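Local structure of particle-associated glycoside hydrolase (Acinetobacter phage Fri1, 6C72) at residues H257-T271 / V280-L294. The protein probably cleaves the capsular polysaccharide of Acinetobacter baumannii as a trimeric phage tailspike depolymerase, opening the way for virus entry into the host. Sequence-based numbering, arbitrary orientation.
With ZN (zinc ion), chain M.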
loop_
_atom_site.group_PDB
_atom_site.type_symbol
_atom_site.label_atom_id
_atom_site.label_comp_id
_atom_site.label_asym_id
_atom_site.label_seq_id
_atom_site.Cartn_x
_atom_site.Cartn_y
_atom_site.Cartn_z
ATOM N N HIS A 257 3.092 11.707 -11.618
ATOM C CA HIS A 257 2.310 12.911 -11.396
ATOM C C HIS A 257 1.568 12.813 -10.074
ATOM O O HIS A 257 0.954 11.789 -9.768
ATOM C CB HIS A 257 1.333 13.147 -12.543
ATOM C CG HIS A 257 1.998 13.232 -13.878
ATOM N ND1 HIS A 257 3.087 14.043 -14.110
ATOM C CD2 HIS A 257 1.712 12.636 -15.061
ATOM C CE1 HIS A 257 3.451 13.939 -15.377
ATOM N NE2 HIS A 257 2.631 13.094 -15.975
ATOM N N TYR A 258 1.580 13.900 -9.320
ATOM C CA TYR A 258 1.048 13.900 -7.973
ATOM C C TYR A 258 0.116 15.087 -7.781
ATOM O O TYR A 258 0.475 16.220 -8.109
ATOM C CB TYR A 258 2.187 13.935 -6.959
ATOM C CG TYR A 258 1.702 13.814 -5.553
ATOM C CD1 TYR A 258 1.349 12.587 -5.027
ATOM C CD2 TYR A 258 1.571 14.939 -4.752
ATOM C CE1 TYR A 258 0.891 12.476 -3.728
ATOM C CE2 TYR A 258 1.122 14.841 -3.463
ATOM C CZ TYR A 258 0.773 13.608 -2.959
ATOM O OH TYR A 258 0.313 13.514 -1.670
ATOM N N PHE A 259 -1.069 14.820 -7.245
ATOM C CA PHE A 259 -2.079 15.836 -6.982
ATOM C C PHE A 259 -2.607 15.656 -5.568
ATOM O O PHE A 259 -2.979 14.544 -5.177
ATOM C CB PHE A 259 -3.235 15.750 -7.989
ATOM C CG PHE A 259 -2.786 15.796 -9.423
ATOM C CD1 PHE A 259 -2.377 14.631 -10.077
ATOM C CD2 PHE A 259 -2.761 16.998 -10.112
ATOM C CE1 PHE A 259 -1.955 14.662 -11.399
ATOM C CE2 PHE A 259 -2.340 17.046 -11.443
ATOM C CZ PHE A 259 -1.930 15.863 -12.094
ATOM N N GLU A 260 -2.628 16.745 -4.803
ATOM C CA GLU A 260 -3.152 16.703 -3.446
ATOM C C GLU A 260 -3.973 17.951 -3.169
ATOM O O GLU A 260 -3.595 19.044 -3.584
ATOM C CB GLU A 260 -2.038 16.587 -2.409
ATOM C CG GLU A 260 -2.567 16.307 -1.021
ATOM C CD GLU A 260 -1.459 16.128 -0.018
ATOM O OE1 GLU A 260 -0.300 15.937 -0.458
ATOM O OE2 GLU A 260 -1.740 16.187 1.199
ATOM N N ASN A 261 -5.092 17.785 -2.471
ATOM C CA ASN A 261 -5.920 18.919 -2.059
ATOM C C ASN A 261 -6.400 19.721 -3.264
ATOM O O ASN A 261 -6.443 20.948 -3.229
ATOM C CB ASN A 261 -5.173 19.820 -1.074
ATOM C CG ASN A 261 -4.801 19.095 0.206
ATOM O OD1 ASN A 261 -5.660 18.528 0.877
ATOM N ND2 ASN A 261 -3.512 19.093 0.538
ATOM N N CYS A 262 -6.704 19.031 -4.357
ATOM C CA CYS A 262 -7.182 19.671 -5.574
ATOM C C CYS A 262 -8.656 19.358 -5.777
ATOM O O CYS A 262 -9.137 18.296 -5.392
ATOM C CB CYS A 262 -6.374 19.215 -6.801
ATOM S SG CYS A 262 -4.639 19.779 -6.803
ATOM N N ASN A 263 -9.377 20.283 -6.389
ATOM C CA ASN A 263 -10.798 20.102 -6.652
ATOM C C ASN A 263 -11.041 20.312 -8.132
ATOM O O ASN A 263 -11.003 21.448 -8.622
ATOM C CB ASN A 263 -11.648 21.057 -5.821
ATOM C CG ASN A 263 -11.452 20.844 -4.342
ATOM O OD1 ASN A 263 -11.830 19.806 -3.817
ATOM N ND2 ASN A 263 -10.868 21.825 -3.658
ATOM N N PHE A 264 -11.282 19.223 -8.843
ATOM C CA PHE A 264 -11.568 19.294 -10.271
ATOM C C PHE A 264 -13.086 19.346 -10.420
ATOM O O PHE A 264 -13.779 18.334 -10.288
ATOM C CB PHE A 264 -10.907 18.122 -10.985
ATOM C CG PHE A 264 -9.431 18.002 -10.671
ATOM C CD1 PHE A 264 -8.511 18.827 -11.289
ATOM C CD2 PHE A 264 -8.972 17.104 -9.726
ATOM C CE1 PHE A 264 -7.160 18.740 -11.000
ATOM C CE2 PHE A 264 -7.614 17.013 -9.434
ATOM C CZ PHE A 264 -6.710 17.826 -10.082
ATOM N N LEU A 265 -13.609 20.549 -10.660
ATOM C CA LEU A 265 -15.047 20.763 -10.595
ATOM C C LEU A 265 -15.653 20.712 -11.988
ATOM O O LEU A 265 -15.142 19.997 -12.857
ATOM C CB LEU A 265 -15.367 22.091 -9.908
ATOM C CG LEU A 265 -14.692 22.313 -8.553
ATOM C CD1 LEU A 265 -15.052 23.702 -7.985
ATOM C CD2 LEU A 265 -15.056 21.223 -7.555
ATOM N N ASP A 266 -16.710 21.493 -12.212
ATOM C CA ASP A 266 -17.522 21.331 -13.406
ATOM C C ASP A 266 -16.695 21.546 -14.665
ATOM O O ASP A 266 -15.872 22.464 -14.747
ATOM C CB ASP A 266 -18.697 22.308 -13.394
ATOM C CG ASP A 266 -18.244 23.760 -13.328
ATOM O OD1 ASP A 266 -17.697 24.166 -12.279
ATOM O OD2 ASP A 266 -18.397 24.493 -14.337
ATOM N N ALA A 267 -16.914 20.667 -15.636
ATOM C CA ALA A 267 -16.347 20.781 -16.966
ATOM C C ALA A 267 -17.342 20.159 -17.933
ATOM O O ALA A 267 -18.112 19.271 -17.556
ATOM C CB ALA A 267 -14.976 20.103 -17.059
ATOM N N ARG A 268 -17.333 20.638 -19.179
ATOM C CA ARG A 268 -18.360 20.239 -20.137
ATOM C C ARG A 268 -18.128 18.862 -20.736
ATOM O O ARG A 268 -19.041 18.337 -21.391
ATOM C CB ARG A 268 -18.470 21.261 -21.268
ATOM C CG ARG A 268 -18.680 22.706 -20.804
ATOM C CD ARG A 268 -19.899 22.856 -19.903
ATOM N NE ARG A 268 -21.133 22.399 -20.538
ATOM C CZ ARG A 268 -21.820 23.125 -21.414
ATOM N NH1 ARG A 268 -21.381 24.326 -21.762
ATOM N NH2 ARG A 268 -22.941 22.661 -21.948
ATOM N N ARG A 269 -16.949 18.267 -20.539
ATOM C CA ARG A 269 -16.744 16.886 -20.960
ATOM C C ARG A 269 -16.535 16.003 -19.731
ATOM O O ARG A 269 -17.457 15.292 -19.333
ATOM C CB ARG A 269 -15.576 16.769 -21.949
ATOM C CG ARG A 269 -15.541 15.415 -22.674
ATOM C CD ARG A 269 -14.692 15.429 -23.943
ATOM N NE ARG A 269 -13.263 15.572 -23.660
ATOM C CZ ARG A 269 -12.316 15.692 -24.589
ATOM N NH1 ARG A 269 -12.627 15.680 -25.889
ATOM N NH2 ARG A 269 -11.048 15.827 -24.216
ATOM N N ASN A 270 -15.345 16.038 -19.131
ATOM C CA ASN A 270 -15.050 15.355 -17.879
ATOM C C ASN A 270 -14.389 16.333 -16.925
ATOM O O ASN A 270 -13.733 17.281 -17.358
ATOM C CB ASN A 270 -14.106 14.152 -18.094
ATOM C CG ASN A 270 -14.512 13.296 -19.275
ATOM O OD1 ASN A 270 -15.503 12.572 -19.210
ATOM N ND2 ASN A 270 -13.771 13.396 -20.366
ATOM N N THR A 271 -14.539 16.106 -15.621
ATOM C CA THR A 271 -13.799 16.946 -14.685
ATOM C C THR A 271 -12.304 16.782 -14.897
ATOM O O THR A 271 -11.538 17.732 -14.712
ATOM C CB THR A 271 -14.152 16.628 -13.230
ATOM O OG1 THR A 271 -13.719 15.303 -12.902
ATOM C CG2 THR A 271 -15.646 16.788 -12.959
ATOM N N VAL A 280 0.306 7.757 -11.443
ATOM C CA VAL A 280 -0.353 8.994 -11.058
ATOM C C VAL A 280 -1.072 8.785 -9.734
ATOM O O VAL A 280 -1.730 7.759 -9.528
ATOM C CB VAL A 280 -1.346 9.444 -12.147
ATOM C CG1 VAL A 280 -1.990 10.796 -11.776
ATOM C CG2 VAL A 280 -0.653 9.481 -13.495
ATOM N N THR A 281 -0.954 9.755 -8.832
ATOM C CA THR A 281 -1.604 9.653 -7.536
ATOM C C THR A 281 -2.435 10.900 -7.261
ATOM O O THR A 281 -1.943 12.025 -7.387
ATOM C CB THR A 281 -0.580 9.437 -6.416
ATOM O OG1 THR A 281 0.079 8.184 -6.620
ATOM C CG2 THR A 281 -1.266 9.417 -5.060
ATOM N N PHE A 282 -3.683 10.682 -6.871
ATOM C CA PHE A 282 -4.552 11.720 -6.342
ATOM C C PHE A 282 -4.794 11.416 -4.871
ATOM O O PHE A 282 -5.199 10.304 -4.529
ATOM C CB PHE A 282 -5.881 11.769 -7.098
ATOM C CG PHE A 282 -5.746 12.114 -8.558
ATOM C CD1 PHE A 282 -5.531 11.116 -9.507
ATOM C CD2 PHE A 282 -5.856 13.431 -8.988
ATOM C CE1 PHE A 282 -5.420 11.427 -10.866
ATOM C CE2 PHE A 282 -5.746 13.744 -10.337
ATOM C CZ PHE A 282 -5.525 12.741 -11.278
ATOM N N LYS A 283 -4.518 12.389 -4.007
ATOM C CA LYS A 283 -4.750 12.267 -2.573
ATOM C C LYS A 283 -5.580 13.449 -2.096
ATOM O O LYS A 283 -5.201 14.601 -2.321
ATOM C CB LYS A 283 -3.434 12.208 -1.804
ATOM C CG LYS A 283 -3.613 11.926 -0.320
ATOM C CD LYS A 283 -2.409 12.431 0.454
ATOM C CE LYS A 283 -1.283 11.410 0.458
ATOM N NZ LYS A 283 -1.476 10.408 1.572
ATOM N N ASN A 284 -6.709 13.160 -1.441
ATOM C CA ASN A 284 -7.601 14.194 -0.901
ATOM C C ASN A 284 -7.987 15.201 -1.981
ATOM O O ASN A 284 -7.940 16.420 -1.776
ATOM C CB ASN A 284 -6.983 14.890 0.316
ATOM C CG ASN A 284 -8.011 15.697 1.119
ATOM O OD1 ASN A 284 -9.183 15.311 1.232
ATOM N ND2 ASN A 284 -7.572 16.831 1.679
ATOM N N CYS A 285 -8.300 14.691 -3.167
ATOM C CA CYS A 285 -8.805 15.503 -4.262
ATOM C C CYS A 285 -10.272 15.172 -4.474
ATOM O O CYS A 285 -10.734 14.113 -4.074
ATOM C CB CYS A 285 -8.011 15.245 -5.549
ATOM S SG CYS A 285 -6.253 15.645 -5.397
ATOM N N THR A 286 -11.012 16.072 -5.112
ATOM C CA THR A 286 -12.404 15.794 -5.434
ATOM C C THR A 286 -12.634 15.961 -6.927
ATOM O O THR A 286 -11.870 16.640 -7.617
ATOM C CB THR A 286 -13.389 16.695 -4.659
ATOM O OG1 THR A 286 -13.387 18.019 -5.206
ATOM C CG2 THR A 286 -13.050 16.754 -3.168
ATOM N N PHE A 287 -13.659 15.280 -7.428
ATOM C CA PHE A 287 -14.085 15.373 -8.822
ATOM C C PHE A 287 -15.598 15.554 -8.805
ATOM O O PHE A 287 -16.324 14.635 -8.409
ATOM C CB PHE A 287 -13.677 14.128 -9.620
ATOM C CG PHE A 287 -12.205 13.773 -9.507
ATOM C CD1 PHE A 287 -11.734 13.011 -8.443
ATOM C CD2 PHE A 287 -11.298 14.209 -10.469
ATOM C CE1 PHE A 287 -10.396 12.684 -8.330
ATOM C CE2 PHE A 287 -9.952 13.885 -10.376
ATOM C CZ PHE A 287 -9.496 13.118 -9.302
ATOM N N GLN A 288 -16.081 16.740 -9.174
ATOM C CA GLN A 288 -17.475 17.093 -8.909
ATOM C C GLN A 288 -18.114 17.718 -10.138
ATOM O O GLN A 288 -17.598 18.702 -10.671
ATOM C CB GLN A 288 -17.587 18.049 -7.714
ATOM C CG GLN A 288 -16.571 17.767 -6.626
ATOM C CD GLN A 288 -16.951 18.348 -5.282
ATOM O OE1 GLN A 288 -18.092 18.201 -4.830
ATOM N NE2 GLN A 288 -15.994 18.998 -4.623
ATOM N N GLN A 289 -19.236 17.146 -10.581
ATOM C CA GLN A 289 -20.128 17.751 -11.575
ATOM C C GLN A 289 -21.414 18.186 -10.865
ATOM O O GLN A 289 -22.434 17.505 -10.909
ATOM C CB GLN A 289 -20.414 16.769 -12.705
ATOM C CG GLN A 289 -19.182 16.400 -13.530
ATOM C CD GLN A 289 -18.859 17.419 -14.634
ATOM O OE1 GLN A 289 -19.205 18.593 -14.537
ATOM N NE2 GLN A 289 -18.187 16.958 -15.687
ATOM N N LEU A 290 -21.373 19.360 -10.241
ATOM C CA LEU A 290 -22.494 19.851 -9.449
ATOM C C LEU A 290 -23.228 21.013 -10.114
ATOM O O LEU A 290 -23.994 21.716 -9.451
ATOM C CB LEU A 290 -22.015 20.256 -8.054
ATOM C CG LEU A 290 -21.406 19.116 -7.237
ATOM C CD1 LEU A 290 -21.096 19.574 -5.816
ATOM C CD2 LEU A 290 -22.331 17.895 -7.223
ATOM N N LYS A 291 -23.037 21.216 -11.419
ATOM C CA LYS A 291 -23.739 22.249 -12.177
ATOM C C LYS A 291 -24.526 21.566 -13.290
ATOM O O LYS A 291 -24.094 21.567 -14.454
ATOM C CB LYS A 291 -22.761 23.277 -12.740
ATOM C CG LYS A 291 -21.861 23.906 -11.692
ATOM C CD LYS A 291 -21.447 25.294 -12.102
ATOM C CE LYS A 291 -20.704 26.023 -10.987
ATOM N NZ LYS A 291 -20.377 27.423 -11.431
ATOM N N PRO A 292 -25.701 21.009 -12.982
ATOM C CA PRO A 292 -26.409 20.187 -13.985
ATOM C C PRO A 292 -26.808 20.950 -15.232
ATOM O O PRO A 292 -26.934 20.341 -16.305
ATOM C CB PRO A 292 -27.646 19.684 -13.226
ATOM C CG PRO A 292 -27.353 19.934 -11.778
ATOM C CD PRO A 292 -26.446 21.116 -11.722
ATOM N N GLU A 293 -26.999 22.266 -15.127
ATOM C CA GLU A 293 -27.344 23.058 -16.299
ATOM C C GLU A 293 -26.204 23.110 -17.309
ATOM O O GLU A 293 -26.457 23.296 -18.503
ATOM C CB GLU A 293 -27.741 24.476 -15.873
ATOM C CG GLU A 293 -26.595 25.310 -15.290
ATOM C CD GLU A 293 -26.240 24.988 -13.823
ATOM O OE1 GLU A 293 -26.807 24.046 -13.220
ATOM O OE2 GLU A 293 -25.383 25.713 -13.265
ATOM N N LEU A 294 -24.962 22.916 -16.863
ATOM C CA LEU A 294 -23.807 22.853 -17.756
ATOM C C LEU A 294 -23.589 21.390 -18.105
ATOM O O LEU A 294 -22.809 20.677 -17.462
ATOM C CB LEU A 294 -22.588 23.462 -17.083
ATOM C CG LEU A 294 -22.709 24.933 -16.682
ATOM C CD1 LEU A 294 -21.486 25.298 -15.833
ATOM C CD2 LEU A 294 -22.797 25.825 -17.927
HETATM ZN ZN ZN M . -0.090 15.137 2.560
HETATM O O HOH W 1 -9.928 18.547 -1.897
HETATM O O HOH W 2 -18.552 27.370 -14.111
HETATM O O HOH W 3 -20.361 21.053 -16.422
HETATM O O HOH W 4 -1.429 14.277 4.023
#
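Parts of two successive coils of a right-handed parallel beta-helix, the fold usual in phage tailspikes, keep register from His-257/Val-280 to Asp-266/Gln-289: strand 257-260 pairs with 280-283, and after a matching bend at Asn-261 and Asn-284, 263-264 pairs with 286-289. Phe-259 stacks on Phe-282 and Phe-264 on Phe-287, all pointing inward like His-257 and Val-280. The first two rings run nearly parallel, 12° between planes, but barely overlap: CD1 of Phe-259 sits over a face of Phe-282, 3.5 Å from its CE2. Phe-264 and Phe-287 are slid further, centroids 5.3 Å and planes 21° apart, and meet obliquely. At the bend a separate asparagine pair takes over: Asn-284 ND2 donates to Asn-261 OD1 at 2.7 Å, the amide planes almost perpendicular, and Ser-228 of a second subunit also bonds that oxygen. Thr-286 OG1 reaches a lone pair of Asn-263 OD1 at 2.7 Å; its chi1 of 75° swings the hydroxyl between backbone N and carbonyl carbon. Farther on, Gln-289 NE2 donates to Ala-267 O, in its amide plane, at 3.0 Å, while OE1 takes a longer bond, 3.3 Å, from Ala-267 N above its plane. On the outer face Glu-260 extends beside the aliphatic part of Lys-283; its OE2 binds zinc at 2.4 Å. Aromatic rings thus line part of the interior, while Glu-260, gripped by zinc, Tyr-258 OH and Asn-256 of the second subunit, has its rotation fixed and links coil to trimer interface.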